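PDB 5H2Q: phosphodiesterase from Trypanosoma brucei brucei, which belongs to the phosphodiesterase family of the HD clan, an all-helical fold that here carries a zinc ion and a magnesium ion. Local coordinates for residues A[50-55]-A[70-75]; A[167-172]-A[194-199]; A[25-30]-A[99-104]. One frame throughout, in Å; residues are numbered along the deposited sequence.

Contact 1: A[50-55]-A[70-75]; sequences IAYRLL and VLLNFI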
ATOM      1  N   ILE A  50     -10.491 -11.293  -0.712  1.00 11.90           N
ATOM      2  CA  ILE A  50      -9.153 -11.523  -1.272  1.00 11.76           C
ATOM      3  C   ILE A  50      -8.132 -11.397  -0.171  1.00 14.70           C
ATOM      4  O   ILE A  50      -7.325 -12.287  -0.011  1.00 13.10           O
ATOM      5  CB  ILE A  50      -8.831 -10.592  -2.478  1.00 13.06           C
ATOM      6  CG1 ILE A  50      -9.611 -11.044  -3.707  1.00 12.83           C
ATOM      7  CG2 ILE A  50      -7.298 -10.593  -2.817  1.00 11.98           C
ATOM      8  CD1 ILE A  50      -9.809  -9.947  -4.721  1.00 13.58           C
ATOM      9  N   ALA A  51      -8.195 -10.303   0.622  1.00 12.22           N
ATOM     10  CA  ALA A  51      -7.248 -10.118   1.708  1.00 12.55           C
ATOM     11  C   ALA A  51      -7.408 -11.228   2.771  1.00 15.46           C
ATOM     12  O   ALA A  51      -6.430 -11.795   3.230  1.00 12.87           O
ATOM     13  CB  ALA A  51      -7.459  -8.752   2.331  1.00 13.30           C
ATOM     14  N   TYR A  52      -8.657 -11.588   3.083  1.00 12.58           N
ATOM     15  CA  TYR A  52      -8.954 -12.613   4.093  1.00 12.06           C
ATOM     16  C   TYR A  52      -8.399 -13.979   3.685  1.00 14.93           C
ATOM     17  O   TYR A  52      -7.654 -14.573   4.453  1.00 13.18           O
ATOM     18  CB  TYR A  52     -10.476 -12.670   4.312  1.00 12.73           C
ATOM     19  CG  TYR A  52     -10.944 -13.660   5.358  1.00 13.11           C
ATOM     20  CD1 TYR A  52     -10.620 -13.486   6.702  1.00 14.06           C
ATOM     21  CD2 TYR A  52     -11.827 -14.685   5.027  1.00 15.46           C
ATOM     22  CE1 TYR A  52     -11.070 -14.374   7.675  1.00 15.74           C
ATOM     23  CE2 TYR A  52     -12.280 -15.586   5.990  1.00 16.46           C
ATOM     24  CZ  TYR A  52     -11.914 -15.413   7.316  1.00 20.11           C
ATOM     25  OH  TYR A  52     -12.351 -16.299   8.266  1.00 22.65           O
ATOM     26  N   ARG A  53      -8.733 -14.449   2.469  1.00 12.87           N
ATOM     27  CA  ARG A  53      -8.268 -15.741   1.981  1.00 12.88           C
ATOM     28  C   ARG A  53      -6.781 -15.769   1.711  1.00 16.32           C
ATOM     29  O   ARG A  53      -6.144 -16.796   1.950  1.00 16.40           O
ATOM     30  CB  ARG A  53      -9.088 -16.193   0.765  1.00 12.82           C
ATOM     31  CG  ARG A  53     -10.558 -16.423   1.060  1.00 18.13           C
ATOM     32  CD  ARG A  53     -10.749 -17.460   2.158  1.00 19.23           C
ATOM     33  NE  ARG A  53     -12.144 -17.593   2.579  1.00 27.88           N
ATOM     34  CZ  ARG A  53     -12.569 -18.461   3.494  1.00 48.01           C
ATOM     35  NH1 ARG A  53     -13.856 -18.529   3.806  1.00 38.13           N
ATOM     36  NH2 ARG A  53     -11.710 -19.273   4.100  1.00 32.20           N
ATOM     37  N   LEU A  54      -6.209 -14.653   1.242  1.00 12.69           N
ATOM     38  CA  LEU A  54      -4.758 -14.605   1.027  1.00 13.08           C
ATOM     39  C   LEU A  54      -4.027 -14.830   2.355  1.00 16.77           C
ATOM     40  O   LEU A  54      -3.139 -15.677   2.447  1.00 14.94           O
ATOM     41  CB  LEU A  54      -4.360 -13.248   0.448  1.00 13.65           C
ATOM     42  CG  LEU A  54      -2.879 -13.036   0.157  1.00 18.44           C
ATOM     43  CD1 LEU A  54      -2.406 -13.927  -1.032  1.00 18.98           C
ATOM     44  CD2 LEU A  54      -2.606 -11.585  -0.121  1.00 16.19           C
ATOM     45  N   LEU A  55      -4.442 -14.094   3.389  1.00 13.12           N
ATOM     46  CA  LEU A  55      -3.802 -14.180   4.696  0.50 12.65           C
ATOM     47  C   LEU A  55      -4.089 -15.516   5.401  1.00 16.20           C
ATOM     48  O   LEU A  55      -3.160 -16.153   5.878  1.00 14.95           O
ATOM     49  CB  LEU A  55      -4.162 -12.958   5.545  0.50 13.03           C
ATOM     50  CG  LEU A  55      -3.341 -11.665   5.302  0.50 18.16           C
ATOM     51  CD1 LEU A  55      -3.155 -11.335   3.813  0.50 18.04           C
ATOM     52  CD2 LEU A  55      -3.958 -10.482   6.024  0.50 20.63           C
ATOM     53  N   VAL A  70     -11.013 -12.738  14.290  1.00 13.97           N
ATOM     54  CA  VAL A  70     -10.318 -11.468  14.592  1.00 13.33           C
ATOM     55  C   VAL A  70      -9.780 -10.897  13.270  1.00 16.42           C
ATOM     56  O   VAL A  70      -9.952  -9.710  12.997  1.00 15.66           O
ATOM     57  CB  VAL A  70      -9.236 -11.600  15.696  1.00 17.81           C
ATOM     58  CG1 VAL A  70      -8.320 -10.375  15.729  1.00 16.36           C
ATOM     59  CG2 VAL A  70      -9.904 -11.779  17.071  1.00 18.45           C
ATOM     60  N   LEU A  71      -9.199 -11.755  12.440  1.00 13.49           N
ATOM     61  CA  LEU A  71      -8.673 -11.309  11.142  1.00 13.11           C
ATOM     62  C   LEU A  71      -9.818 -10.718  10.298  1.00 15.43           C
ATOM     63  O   LEU A  71      -9.671  -9.629   9.736  1.00 13.33           O
ATOM     64  CB  LEU A  71      -7.973 -12.468  10.418  1.00 13.49           C
ATOM     65  CG  LEU A  71      -7.466 -12.141   8.991  1.00 17.03           C
ATOM     66  CD1 LEU A  71      -6.313 -11.133   9.019  1.00 17.93           C
ATOM     67  CD2 LEU A  71      -7.051 -13.431   8.247  1.00 19.78           C
ATOM     68  N   LEU A  72     -10.975 -11.395  10.273  1.00 13.27           N
ATOM     69  CA  LEU A  72     -12.094 -10.871   9.500  1.00 14.17           C
ATOM     70  C   LEU A  72     -12.607  -9.560  10.069  1.00 16.05           C
ATOM     71  O   LEU A  72     -12.798  -8.627   9.308  1.00 15.06           O
ATOM     72  CB  LEU A  72     -13.221 -11.901   9.320  1.00 14.18           C
ATOM     73  CG  LEU A  72     -14.333 -11.436   8.336  1.00 17.76           C
ATOM     74  CD1 LEU A  72     -13.781 -11.122   6.922  1.00 17.45           C
ATOM     75  CD2 LEU A  72     -15.443 -12.435   8.267  1.00 21.65           C
ATOM     76  N   ASN A  73     -12.787  -9.462  11.408  1.00 15.79           N
ATOM     77  CA  ASN A  73     -13.231  -8.225  12.056  1.00 13.77           C
ATOM     78  C   ASN A  73     -12.277  -7.089  11.730  1.00 15.82           C
ATOM     79  O   ASN A  73     -12.705  -5.991  11.379  1.00 14.40           O
ATOM     80  CB  ASN A  73     -13.277  -8.405  13.558  1.00 13.36           C
ATOM     81  CG  ASN A  73     -14.491  -9.149  14.024  1.00 28.39           C
ATOM     82  OD1 ASN A  73     -15.489  -9.252  13.308  1.00 26.30           O
ATOM     83  ND2 ASN A  73     -14.455  -9.604  15.274  1.00 26.08           N
ATOM     84  N   PHE A  74     -10.974  -7.380  11.772  1.00 12.37           N
ATOM     85  CA  PHE A  74      -9.980  -6.375  11.453  1.00 11.71           C
ATOM     86  C   PHE A  74     -10.123  -5.890   9.998  1.00 11.99           C
ATOM     87  O   PHE A  74     -10.118  -4.692   9.775  1.00 11.97           O
ATOM     88  CB  PHE A  74      -8.573  -6.926  11.738  1.00 12.65           C
ATOM     89  CG  PHE A  74      -7.467  -6.069  11.175  1.00 13.04           C
ATOM     90  CD1 PHE A  74      -7.019  -4.944  11.861  1.00 14.81           C
ATOM     91  CD2 PHE A  74      -6.889  -6.371   9.942  1.00 14.49           C
ATOM     92  CE1 PHE A  74      -6.017  -4.139  11.317  1.00 15.16           C
ATOM     93  CE2 PHE A  74      -5.870  -5.581   9.412  1.00 15.00           C
ATOM     94  CZ  PHE A  74      -5.423  -4.492  10.120  1.00 13.34           C
ATOM     95  N   ILE A  75     -10.257  -6.801   9.021  1.00 11.42           N
ATOM     96  CA  ILE A  75     -10.381  -6.394   7.616  1.00 11.03           C
ATOM     97  C   ILE A  75     -11.625  -5.542   7.400  1.00 14.92           C
ATOM     98  O   ILE A  75     -11.578  -4.529   6.687  1.00 12.77           O
ATOM     99  CB  ILE A  75     -10.365  -7.636   6.697  1.00 13.43           C
ATOM    100  CG1 ILE A  75      -8.971  -8.326   6.783  1.00 11.90           C
ATOM    101  CG2 ILE A  75     -10.710  -7.256   5.254  1.00 13.23           C
ATOM    102  CD1 ILE A  75      -8.948  -9.753   6.166  1.00 17.13           C
TER

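Contact 2: A[167-172]-A[194-199]; sequences LAVEIL and SMIDCV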
ATOM      1  N   LEU A 167      -5.427   5.894  13.256  1.00 13.23           N
ATOM      2  CA  LEU A 167      -6.598   5.049  13.012  1.00 13.53           C
ATOM      3  C   LEU A 167      -6.250   3.589  13.083  1.00 15.04           C
ATOM      4  O   LEU A 167      -7.065   2.793  13.574  1.00 15.08           O
ATOM      5  CB  LEU A 167      -7.241   5.399  11.673  1.00 13.70           C
ATOM      6  CG  LEU A 167      -7.885   6.796  11.584  1.00 17.13           C
ATOM      7  CD1 LEU A 167      -8.331   7.060  10.178  1.00 17.42           C
ATOM      8  CD2 LEU A 167      -9.072   6.950  12.511  1.00 19.88           C
ATOM      9  N   ALA A 168      -5.019   3.227  12.659  1.00 12.24           N
ATOM     10  CA  ALA A 168      -4.598   1.826  12.749  1.00 12.30           C
ATOM     11  C   ALA A 168      -4.588   1.403  14.216  1.00 15.41           C
ATOM     12  O   ALA A 168      -5.111   0.342  14.566  1.00 13.71           O
ATOM     13  CB  ALA A 168      -3.201   1.637  12.138  1.00 13.36           C
ATOM     14  N   VAL A 169      -3.969   2.239  15.071  1.00 12.84           N
ATOM     15  CA  VAL A 169      -3.871   1.988  16.518  1.00 12.02           C
ATOM     16  C   VAL A 169      -5.278   1.901  17.129  1.00 15.20           C
ATOM     17  O   VAL A 169      -5.533   1.021  17.972  1.00 16.02           O
ATOM     18  CB  VAL A 169      -2.945   3.042  17.180  1.00 14.75           C
ATOM     19  CG1 VAL A 169      -3.010   2.960  18.707  1.00 15.14           C
ATOM     20  CG2 VAL A 169      -1.498   2.885  16.691  1.00 13.92           C
ATOM     21  N   GLU A 170      -6.183   2.781  16.692  1.00 13.44           N
ATOM     22  CA  GLU A 170      -7.568   2.765  17.173  1.00 13.93           C
ATOM     23  C   GLU A 170      -8.237   1.411  16.852  1.00 17.47           C
ATOM     24  O   GLU A 170      -8.875   0.814  17.720  1.00 16.78           O
ATOM     25  CB  GLU A 170      -8.347   3.915  16.537  1.00 15.30           C
ATOM     26  CG  GLU A 170      -9.781   3.989  17.031  1.00 22.49           C
ATOM     27  CD  GLU A 170     -10.443   5.298  16.657  1.00 42.15           C
ATOM     28  OE1 GLU A 170     -10.885   6.010  17.588  1.00 46.43           O
ATOM     29  OE2 GLU A 170     -10.440   5.655  15.455  1.00 31.08           O
ATOM     30  N   ILE A 171      -8.108   0.945  15.591  1.00 13.57           N
ATOM     31  CA  ILE A 171      -8.706  -0.330  15.185  1.00 13.42           C
ATOM     32  C   ILE A 171      -8.171  -1.457  16.045  1.00 16.79           C
ATOM     33  O   ILE A 171      -8.919  -2.278  16.562  1.00 16.31           O
ATOM     34  CB  ILE A 171      -8.517  -0.607  13.662  1.00 15.25           C
ATOM     35  CG1 ILE A 171      -9.404   0.373  12.825  1.00 16.14           C
ATOM     36  CG2 ILE A 171      -8.857  -2.087  13.312  1.00 15.46           C
ATOM     37  CD1 ILE A 171      -9.079   0.429  11.334  1.00 18.77           C
ATOM     38  N   LEU A 172      -6.855  -1.471  16.215  1.00 13.99           N
ATOM     39  CA  LEU A 172      -6.211  -2.498  16.983  1.00 12.93           C
ATOM     40  C   LEU A 172      -6.456  -2.394  18.502  1.00 18.85           C
ATOM     41  O   LEU A 172      -6.132  -3.341  19.212  1.00 18.11           O
ATOM     42  CB  LEU A 172      -4.722  -2.532  16.646  1.00 12.59           C
ATOM     43  CG  LEU A 172      -4.380  -2.791  15.165  1.00 15.34           C
ATOM     44  CD1 LEU A 172      -2.901  -2.451  14.902  1.00 16.14           C
ATOM     45  CD2 LEU A 172      -4.645  -4.284  14.764  1.00 13.95           C
ATOM     46  N   SER A 194       7.023  -1.690  14.003  1.00 13.09           N
ATOM     47  CA  SER A 194       7.262  -1.940  12.582  1.00 13.68           C
ATOM     48  C   SER A 194       6.122  -1.440  11.717  1.00 15.97           C
ATOM     49  O   SER A 194       6.399  -0.837  10.683  1.00 14.91           O
ATOM     50  CB  SER A 194       7.512  -3.428  12.325  1.00 18.74           C
ATOM     51  OG  SER A 194       8.779  -3.775  12.856  1.00 32.86           O
ATOM     52  N   MET A 195       4.849  -1.644  12.155  1.00 12.17           N
ATOM     53  CA  MET A 195       3.680  -1.178  11.381  1.00 10.83           C
ATOM     54  C   MET A 195       3.726   0.353  11.231  1.00 15.16           C
ATOM     55  O   MET A 195       3.627   0.881  10.123  1.00 14.85           O
ATOM     56  CB  MET A 195       2.367  -1.618  12.063  1.00 11.74           C
ATOM     57  CG  MET A 195       1.132  -0.963  11.464  1.00 14.18           C
ATOM     58  SD  MET A 195      -0.314  -1.339  12.470  1.00 17.00           S
ATOM     59  CE  MET A 195      -0.077  -0.152  13.837  1.00 15.15           C
ATOM     60  N   ILE A 196       3.895   1.047  12.356  1.00 12.28           N
ATOM     61  CA  ILE A 196       3.940   2.503  12.406  1.00 11.52           C
ATOM     62  C   ILE A 196       5.107   3.032  11.565  1.00 15.92           C
ATOM     63  O   ILE A 196       4.867   3.880  10.694  1.00 15.98           O
ATOM     64  CB  ILE A 196       3.919   2.985  13.899  1.00 13.75           C
ATOM     65  CG1 ILE A 196       2.497   2.720  14.496  1.00 14.18           C
ATOM     66  CG2 ILE A 196       4.306   4.488  14.021  1.00 14.80           C
ATOM     67  CD1 ILE A 196       2.439   2.695  16.056  1.00 16.91           C
ATOM     68  N   ASP A 197       6.327   2.454  11.705  1.00 13.35           N
ATOM     69  CA  ASP A 197       7.466   2.910  10.896  1.00 13.77           C
ATOM     70  C   ASP A 197       7.240   2.686   9.402  1.00 15.78           C
ATOM     71  O   ASP A 197       7.534   3.577   8.610  1.00 11.91           O
ATOM     72  CB  ASP A 197       8.788   2.291  11.375  1.00 16.81           C
ATOM     73  CG  ASP A 197       9.337   2.872  12.686  1.00 23.72           C
ATOM     74  OD1 ASP A 197       8.908   3.981  13.084  1.00 25.15           O
ATOM     75  OD2 ASP A 197      10.214   2.237  13.288  1.00 28.68           O
ATOM     76  N   CYS A 198       6.596   1.556   9.030  1.00 13.35           N
ATOM     77  CA  CYS A 198       6.266   1.257   7.647  1.00 13.91           C
ATOM     78  C   CYS A 198       5.292   2.264   7.081  1.00 15.27           C
ATOM     79  O   CYS A 198       5.476   2.700   5.939  1.00 14.55           O
ATOM     80  CB  CYS A 198       5.707  -0.148   7.523  1.00 13.68           C
ATOM     81  SG  CYS A 198       6.964  -1.422   7.613  1.00 15.59           S
ATOM     82  N   VAL A 199       4.248   2.599   7.862  1.00 12.56           N
ATOM     83  CA  VAL A 199       3.256   3.589   7.404  1.00 11.48           C
ATOM     84  C   VAL A 199       3.919   4.960   7.250  1.00 15.55           C
ATOM     85  O   VAL A 199       3.714   5.630   6.230  1.00 15.56           O
ATOM     86  CB  VAL A 199       1.991   3.630   8.286  1.00 13.69           C
ATOM     87  CG1 VAL A 199       1.026   4.748   7.840  1.00 13.20           C
ATOM     88  CG2 VAL A 199       1.301   2.265   8.276  1.00 13.73           C
TER

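Contact 3: A[25-30]-A[99-104]; sequences DVTDID and TIYTFL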
ATOM      1  N   ASP A  25      -6.058 -17.710  -8.820  1.00 17.11           N
ATOM      2  CA  ASP A  25      -4.983 -17.687  -7.853  1.00 15.93           C
ATOM      3  C   ASP A  25      -4.665 -16.265  -7.362  1.00 17.46           C
ATOM      4  O   ASP A  25      -4.018 -15.492  -8.073  1.00 17.54           O
ATOM      5  CB  ASP A  25      -3.761 -18.388  -8.430  1.00 18.28           C
ATOM      6  CG  ASP A  25      -2.574 -18.480  -7.508  1.00 21.27           C
ATOM      7  OD1 ASP A  25      -2.713 -18.121  -6.319  1.00 17.88           O
ATOM      8  OD2 ASP A  25      -1.507 -18.935  -7.971  1.00 26.85           O
ATOM      9  N   VAL A  26      -5.027 -15.975  -6.100  1.00 15.26           N
ATOM     10  CA  VAL A  26      -4.796 -14.639  -5.508  1.00 14.91           C
ATOM     11  C   VAL A  26      -3.315 -14.404  -5.147  1.00 16.11           C
ATOM     12  O   VAL A  26      -2.961 -13.298  -4.749  1.00 15.59           O
ATOM     13  CB  VAL A  26      -5.735 -14.337  -4.318  1.00 18.05           C
ATOM     14  CG1 VAL A  26      -7.200 -14.360  -4.766  1.00 17.98           C
ATOM     15  CG2 VAL A  26      -5.485 -15.281  -3.138  1.00 18.01           C
ATOM     16  N   THR A  27      -2.470 -15.434  -5.262  1.00 14.31           N
ATOM     17  CA  THR A  27      -1.042 -15.298  -4.930  1.00 13.74           C
ATOM     18  C   THR A  27      -0.161 -14.987  -6.157  1.00 18.83           C
ATOM     19  O   THR A  27       1.043 -14.821  -6.004  1.00 18.84           O
ATOM     20  CB  THR A  27      -0.506 -16.573  -4.237  1.00 16.16           C
ATOM     21  OG1 THR A  27      -0.369 -17.617  -5.202  1.00 20.36           O
ATOM     22  CG2 THR A  27      -1.344 -17.026  -3.035  1.00 15.72           C
ATOM     23  N   ASP A  28      -0.733 -14.986  -7.356  1.00 19.29           N
ATOM     24  CA  ASP A  28       0.018 -14.785  -8.602  1.00 19.19           C
ATOM     25  C   ASP A  28       0.445 -13.339  -8.882  1.00 21.86           C
ATOM     26  O   ASP A  28      -0.323 -12.416  -8.614  1.00 19.18           O
ATOM     27  CB  ASP A  28      -0.798 -15.340  -9.786  1.00 22.41           C
ATOM     28  CG  ASP A  28       0.080 -15.706 -10.967  1.00 36.46           C
ATOM     29  OD1 ASP A  28       0.587 -16.857 -10.997  1.00 42.21           O
ATOM     30  OD2 ASP A  28       0.380 -14.808 -11.783  1.00 30.39           O
ATOM     31  N   ILE A  29       1.647 -13.137  -9.494  1.00 18.27           N
ATOM     32  CA  ILE A  29       2.060 -11.787  -9.869  1.00 19.28           C
ATOM     33  C   ILE A  29       1.113 -11.180 -10.910  1.00 23.80           C
ATOM     34  O   ILE A  29       0.997  -9.956 -10.949  1.00 25.23           O
ATOM     35  CB  ILE A  29       3.553 -11.640 -10.276  1.00 23.19           C
ATOM     36  CG1 ILE A  29       3.853 -12.264 -11.668  1.00 23.67           C
ATOM     37  CG2 ILE A  29       4.491 -12.179  -9.175  1.00 23.43           C
ATOM     38  CD1 ILE A  29       5.244 -11.873 -12.240  1.00 30.32           C
ATOM     39  N   ASP A  30       0.418 -12.020 -11.718  1.00 20.41           N
ATOM     40  CA  ASP A  30      -0.534 -11.580 -12.747  1.00 20.41           C
ATOM     41  C   ASP A  30      -1.959 -11.441 -12.260  1.00 22.23           C
ATOM     42  O   ASP A  30      -2.873 -11.230 -13.080  1.00 22.88           O
ATOM     43  CB  ASP A  30      -0.483 -12.509 -13.981  1.00 23.22           C
ATOM     44  CG  ASP A  30       0.793 -12.431 -14.800  1.00 34.44           C
ATOM     45  OD1 ASP A  30       1.658 -11.607 -14.474  1.00 31.25           O
ATOM     46  OD2 ASP A  30       0.918 -13.200 -15.777  1.00 48.88           O
ATOM     47  N   THR A  99       0.149  -7.442  -3.627  1.00 10.77           N
ATOM     48  CA  THR A  99       1.432  -7.199  -4.295  1.00 10.77           C
ATOM     49  C   THR A  99       2.599  -7.507  -3.384  1.00 14.80           C
ATOM     50  O   THR A  99       3.507  -8.239  -3.781  1.00 15.43           O
ATOM     51  CB  THR A  99       1.500  -5.760  -4.840  1.00 13.07           C
ATOM     52  OG1 THR A  99       0.375  -5.565  -5.683  1.00 15.88           O
ATOM     53  CG2 THR A  99       2.765  -5.517  -5.650  1.00 15.35           C
ATOM     54  N   ILE A 100       2.570  -7.001  -2.143  1.00 10.60           N
ATOM     55  CA  ILE A 100       3.642  -7.264  -1.185  1.00 10.67           C
ATOM     56  C   ILE A 100       3.745  -8.785  -0.964  1.00 14.25           C
ATOM     57  O   ILE A 100       4.844  -9.326  -0.931  1.00 12.88           O
ATOM     58  CB  ILE A 100       3.476  -6.464   0.113  1.00 11.90           C
ATOM     59  CG1 ILE A 100       3.749  -4.946  -0.165  1.00 12.23           C
ATOM     60  CG2 ILE A 100       4.422  -6.967   1.199  1.00 14.21           C
ATOM     61  CD1 ILE A 100       3.382  -4.087   0.976  1.00 17.30           C
ATOM     62  N   TYR A 101       2.599  -9.473  -0.867  1.00 11.67           N
ATOM     63  CA  TYR A 101       2.618 -10.926  -0.727  1.00 11.00           C
ATOM     64  C   TYR A 101       3.473 -11.550  -1.877  1.00 13.38           C
ATOM     65  O   TYR A 101       4.320 -12.411  -1.615  1.00 13.51           O
ATOM     66  CB  TYR A 101       1.196 -11.493  -0.789  1.00 11.33           C
ATOM     67  CG  TYR A 101       1.183 -12.978  -0.503  1.00 11.71           C
ATOM     68  CD1 TYR A 101       1.438 -13.905  -1.513  1.00 12.43           C
ATOM     69  CD2 TYR A 101       0.934 -13.454   0.779  1.00 13.52           C
ATOM     70  CE1 TYR A 101       1.472 -15.274  -1.242  1.00 12.85           C
ATOM     71  CE2 TYR A 101       0.976 -14.818   1.065  1.00 15.28           C
ATOM     72  CZ  TYR A 101       1.228 -15.725   0.049  1.00 17.78           C
ATOM     73  OH  TYR A 101       1.203 -17.074   0.323  1.00 21.90           O
ATOM     74  N   THR A 102       3.287 -11.074  -3.120  1.00 12.71           N
ATOM     75  CA  THR A 102       4.092 -11.594  -4.234  1.00 11.91           C
ATOM     76  C   THR A 102       5.553 -11.272  -4.076  1.00 15.75           C
ATOM     77  O   THR A 102       6.379 -12.104  -4.469  1.00 15.46           O
ATOM     78  CB  THR A 102       3.585 -11.174  -5.612  1.00 16.13           C
ATOM     79  OG1 THR A 102       3.851  -9.790  -5.811  1.00 14.24           O
ATOM     80  CG2 THR A 102       2.089 -11.497  -5.845  1.00 15.19           C
ATOM     81  N   PHE A 103       5.891 -10.067  -3.564  1.00 13.08           N
ATOM     82  CA  PHE A 103       7.312  -9.720  -3.367  1.00 12.75           C
ATOM     83  C   PHE A 103       7.923 -10.645  -2.359  1.00 16.93           C
ATOM     84  O   PHE A 103       9.020 -11.121  -2.560  1.00 14.75           O
ATOM     85  CB  PHE A 103       7.493  -8.271  -2.921  1.00 13.86           C
ATOM     86  CG  PHE A 103       7.025  -7.216  -3.897  1.00 14.87           C
ATOM     87  CD1 PHE A 103       6.853  -7.515  -5.252  1.00 17.44           C
ATOM     88  CD2 PHE A 103       6.769  -5.917  -3.468  1.00 15.62           C
ATOM     89  CE1 PHE A 103       6.444  -6.523  -6.162  1.00 19.64           C
ATOM     90  CE2 PHE A 103       6.362  -4.933  -4.379  1.00 19.07           C
ATOM     91  CZ  PHE A 103       6.188  -5.246  -5.710  1.00 16.63           C
ATOM     92  N   LEU A 104       7.186 -10.941  -1.272  1.00 13.68           N
ATOM     93  CA  LEU A 104       7.696 -11.844  -0.250  1.00 12.33           C
ATOM     94  C   LEU A 104       7.840 -13.271  -0.724  1.00 15.24           C
ATOM     95  O   LEU A 104       8.901 -13.851  -0.497  1.00 15.81           O
ATOM     96  CB  LEU A 104       6.766 -11.817   0.999  1.00 12.19           C
ATOM     97  CG  LEU A 104       6.722 -10.514   1.790  1.00 14.39           C
ATOM     98  CD1 LEU A 104       5.600 -10.540   2.847  1.00 14.94           C
ATOM     99  CD2 LEU A 104       8.071 -10.233   2.449  1.00 16.46           C
TER

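Contact 1: A[50-55]-A[70-75]
L71 and I75, both packed against Y52, stand one helical turn apart, and the backbone bond from I75 N to L71 O (3.0 Å) ties them together; the shortest such bond, F74 N to V70 O (2.8 Å), lies one residue earlier. Everything that crosses between 50-55 and 70-75 is apolar. The segments run antiparallel at 149°, and Y52 faces L72 with 6.5 Å between their CA atoms. Y52 CG is anti to the backbone N (chi1 -178°), and the side chain's end comes nearer the partner helix. L72 meets it at about a right angle: its CD1 lies over one face, 4.2 Å from the ring centroid and displaced toward the rim, as a CH-pi contact, while its CB touches Y52 CE1 at 3.7 Å. L71 CD2 approaches Y52 CD1 obliquely. I75 CD1 reaches past the ring edge to the backbone, 3.5 Å from Y52 CA, and also rests on the CB of A51. One turn further along, L55, in one of its two conformers, crosses L71 at about a right angle, L55 CD2 meeting L71 CD1. The R53 guanidinium lies with one face against Y52 CE2, and its NH1 bonds the carbonyl of L17. All six touching residues are buried, so the antiparallel pair forms part of the packed interior of the helical fold. Helix 10-17 adds L17 against Y52 and R13, V16 and L17 against L72; helix 115-127 meets L55 through I123 and I75 through L126, while helix 90-105 supplies C97 to L55 and F90 to I75.

Contact 2: A[167-172]-A[194-199]
No ring or other flat group crosses between 167-172 and 194-199: A168, V169 and L172 meet M195 and I196 through methyl groups and a thioether alone. The nearby ring of F74, from helix 68-80, instead packs on L172 CD2, the branch not used toward M195. M195 does most of the bridging. Its CG is anti to the backbone N (chi1 170°), and a bend at chi3 (79°) turns CE aside from an extended course. L172 and M195 reach toward each other tip to tip, and L172 CD1 touches both end atoms, M195 SD at 3.7 Å and M195 CE at 3.8 Å. A168 presents only its CB, 4.0 Å from M195 CE, so the terminal methyl lies against alanine and leucine side chains one turn apart. The two segments run nearly antiparallel, at 152°, with their axes 11.4 Å apart at closest approach. Here M195 spans most of that gap, and the nearest CA pair, A168 and I196, stays 8.6 Å apart. This is helix-to-helix packing within the all-alpha phosphodiesterase fold. Helix 115-127 backs it, with V127 on A168 and T124 on M195, and the chain directly after that helix supplies the zinc ligands H128 and D129; the A168 side chain itself is about 12 Å from the magnesium ion. On the partly exposed flank, V169 CG2 and I196 CD1 meet at 4.0 Å as their side chains cross obliquely. I196 also touches C165, one turn before V169, while L172 touches V179 in the loop beyond its helix.

Contact 3: A[25-30]-A[99-104]
T27 and T102 share one first torsion, with chi1 of 74° and 72°: each hydroxyl stands between the backbone N and the carbonyl carbon, and each methyl is anti to the carbonyl carbon. In T102 this sends OG1 back to its own helix, where it donates to T99 O at 2.6 Å, in the carbonyl plane and on a lone pair. The methyl faces the loop, with T102 CG2 3.5 Å from T27 O and 3.8 Å from D28 O. In T27, OG1 donates to D25 OD1 at 2.6 Å, on the syn side of the carboxylate, while T27 N reaches the same oxygen at 2.9 Å from well above the carboxylate plane. The second of these bonds makes an Asx turn inside the type I turn D25-D28, whose own backbone bond is weak. A further Asx turn follows, D30 N donating to D28 OD2. Shaped in this way, the loop between helices 10-17 and 33-38 lies against helix 90-105 at the surface of the all-helical fold, T27 beside Y101 with their side chains pointing the same way and T27 CG2 3.8 Å from Y101 CE1. I29 crosses T102 at about a right angle and sets its CG2 3.8 Å from T102 CB. Helix 318-334 covers this side through W319, which touches both I29 and T102. Q98, just before the helical segment, donates through NE2 to the carbonyls of V26 and D28, and R106, two residues past it, bonds T27 OG1. Aliphatic carbons, an aromatic carbon and two loop carbonyl oxygens thus make the direct contact, the threonine hydroxyls donate within their own segments, and two donors on D25 OD1, with a long, weak ion pair from D25 OD2 to R106, would probably favour a charged carboxylate.

In the fold
Contact 3 spans the widest stretch of chain, and contact 1 is nested inside the loop it closes; contact 2 follows both. Contacts 1 and 3 have centres 16 Å apart and join through helix 43-58, whose L54 packs on Y101, V26 and T27, while I50 also meets V26. Contacts 1 and 2, likewise 16 Å apart, touch through F74, which also packs on I171. Contacts 2 and 3 are separate, with centres 23 Å apart and nearest atoms about 8 Å. Contact 1 therefore links the other two, connecting helices 43-58 and 68-80 with helices 90-105 and 159-172 of the metal-binding phosphodiesterase fold, the last of which pairs in turn with 185-200.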